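Local coordinates for protein probable branched-chain-amino-acid aminotransferase (Thermotoga maritima MSB8, PDB 3CSW) that probably transfers the amino group of leucine, isoleucine or valine to 2-oxoglutarate, using pyridoxal 5'-phosphate as cofactor, at residues R205-K210 against E272-N277. Residues are numbered along the deposited sequence; the frame is centred on the assembly and turned at random.
Sequences RENVIK and EPFVLN
With CG of Phe274 turned anti to the backbone N (chi1 177°), its ring reaches Asn207 and Lys210 on the neighbouring helix, while CG1 of Val275, set anti to its own carbonyl carbon (chi1 -57°), meets the side chain of Asn207. This is helix-helix packing in a class IV aminotransferase fold: the last turn of helix 262-276 lies against the middle of helix 203-214. The local axes run 10.4 Å apart at closest approach and cross nearly perpendicularly, at 103°, which fits a small buried interface of 174 Å² summed over both sides.

The ring touches through its outer end. Phe274 CE2 lies 3.7 Å from Asn207 O, and Phe274 CZ lies 3.8 Å from Lys210 C and 3.9 Å from Lys210 CB. Both backbone atoms meet the ring obliquely. Lys210 thus offers the ring its backbone and the base of its side chain, while its NZ forms a salt bridge with Glu280, beyond the two segments. Cutting Phe274 back to alanine removes the ring, which would probably leave a gap beside the Asn207 carbonyl and take the aromatic neighbour from Lys210 CB.

The second meeting point is purely van der Waals, although one partner is an amide. The side chains of Asn207 and Val275 cross at about a right angle, placed where the backbones come nearest, with their CA atoms 6.9 Å apart. Buried Asn207 spends its polar atoms elsewhere: OD1 accepts from Asn281 ND2, and ND2 makes a weak hydrogen bond to the backbone O of Ile203. The Asn281 amide also donates weakly to Val275 O, linking both helices to the C-terminal tail. Against the Asn207 amide itself rests one methyl, Val275 CG1, 3.8 Å from Asn207 CG.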
# COMPACT_ATOMS: atom_id res chain seq x y z
N ARG A 205 -9.68 22.17 14.72
CA ARG A 205 -9.54 22.24 13.27
C ARG A 205 -10.80 22.82 12.58
O ARG A 205 -10.71 23.71 11.78
CB ARG A 205 -9.24 20.83 12.75
CG ARG A 205 -9.27 20.63 11.23
CD ARG A 205 -9.30 19.16 10.89
NE ARG A 205 -9.19 18.97 9.45
CZ ARG A 205 -10.23 18.99 8.62
NH1 ARG A 205 -11.47 19.19 9.06
NH2 ARG A 205 -10.02 18.80 7.32
N GLU A 206 -11.95 22.26 12.89
CA GLU A 206 -13.22 22.67 12.34
C GLU A 206 -13.46 24.16 12.58
O GLU A 206 -13.80 24.88 11.65
CB GLU A 206 -14.30 21.80 13.00
CG GLU A 206 -15.77 22.07 12.72
CD GLU A 206 -16.63 21.34 13.80
OE1 GLU A 206 -16.67 20.08 13.83
OE2 GLU A 206 -17.21 22.04 14.65
N ASN A 207 -13.27 24.59 13.83
CA ASN A 207 -13.43 26.00 14.22
C ASN A 207 -12.48 26.94 13.52
O ASN A 207 -12.87 28.06 13.16
CB ASN A 207 -13.30 26.16 15.74
CG ASN A 207 -14.60 25.86 16.46
OD1 ASN A 207 -15.60 26.55 16.28
ND2 ASN A 207 -14.58 24.85 17.32
N VAL A 208 -11.23 26.49 13.33
CA VAL A 208 -10.22 27.30 12.64
C VAL A 208 -10.58 27.47 11.16
O VAL A 208 -10.39 28.55 10.63
CB VAL A 208 -8.80 26.70 12.82
CG1 VAL A 208 -7.76 27.38 11.90
CG2 VAL A 208 -8.39 26.82 14.31
N ILE A 209 -11.11 26.43 10.52
CA ILE A 209 -11.56 26.51 9.11
C ILE A 209 -12.68 27.55 8.97
O ILE A 209 -12.65 28.42 8.06
CB ILE A 209 -12.00 25.11 8.57
CG1 ILE A 209 -10.78 24.20 8.42
CG2 ILE A 209 -12.72 25.23 7.20
CD1 ILE A 209 -11.08 22.74 8.16
N LYS A 210 -13.64 27.52 9.90
CA LYS A 210 -14.72 28.51 9.93
C LYS A 210 -14.21 29.91 10.23
O LYS A 210 -14.70 30.88 9.65
CB LYS A 210 -15.79 28.10 10.95
CG LYS A 210 -16.46 26.81 10.59
CD LYS A 210 -17.65 26.50 11.48
CE LYS A 210 -18.01 25.01 11.37
NZ LYS A 210 -19.47 24.75 11.49
N GLU A 272 -10.14 32.68 20.17
CA GLU A 272 -10.97 32.65 21.38
C GLU A 272 -12.25 33.51 21.28
O GLU A 272 -13.34 33.01 21.59
CB GLU A 272 -10.13 32.99 22.61
CG GLU A 272 -10.85 32.71 23.93
CD GLU A 272 -9.93 32.77 25.15
OE1 GLU A 272 -8.79 32.27 25.06
OE2 GLU A 272 -10.38 33.28 26.20
N PRO A 273 -12.14 34.79 20.87
CA PRO A 273 -13.37 35.54 20.67
C PRO A 273 -14.33 34.92 19.66
O PRO A 273 -15.53 34.96 19.88
CB PRO A 273 -12.90 36.94 20.21
CG PRO A 273 -11.50 36.80 19.88
CD PRO A 273 -10.95 35.64 20.66
N PHE A 274 -13.81 34.35 18.58
CA PHE A 274 -14.67 33.70 17.59
C PHE A 274 -15.39 32.47 18.16
O PHE A 274 -16.60 32.32 18.00
CB PHE A 274 -13.85 33.32 16.35
CG PHE A 274 -14.63 32.58 15.30
CD1 PHE A 274 -15.36 33.27 14.33
CD2 PHE A 274 -14.62 31.18 15.26
CE1 PHE A 274 -16.09 32.57 13.35
CE2 PHE A 274 -15.37 30.48 14.30
CZ PHE A 274 -16.08 31.19 13.33
N VAL A 275 -14.66 31.59 18.83
CA VAL A 275 -15.28 30.34 19.31
C VAL A 275 -16.21 30.57 20.52
O VAL A 275 -17.21 29.87 20.68
CB VAL A 275 -14.22 29.23 19.59
CG1 VAL A 275 -13.41 28.97 18.33
CG2 VAL A 275 -13.32 29.59 20.81
N LEU A 276 -15.89 31.58 21.33
CA LEU A 276 -16.74 31.93 22.45
C LEU A 276 -18.09 32.48 21.98
O LEU A 276 -19.07 32.37 22.70
CB LEU A 276 -16.05 32.94 23.38
CG LEU A 276 -14.92 32.49 24.30
CD1 LEU A 276 -14.37 33.72 25.04
CD2 LEU A 276 -15.42 31.49 25.29
N ASN A 277 -18.16 33.03 20.77
CA ASN A 277 -19.44 33.54 20.29
C ASN A 277 -20.10 32.73 19.18
O ASN A 277 -21.06 33.18 18.57
CB ASN A 277 -19.36 35.04 19.93
CG ASN A 277 -20.69 35.81 20.19
OD1 ASN A 277 -21.55 35.38 20.96
ND2 ASN A 277 -20.83 36.93 19.54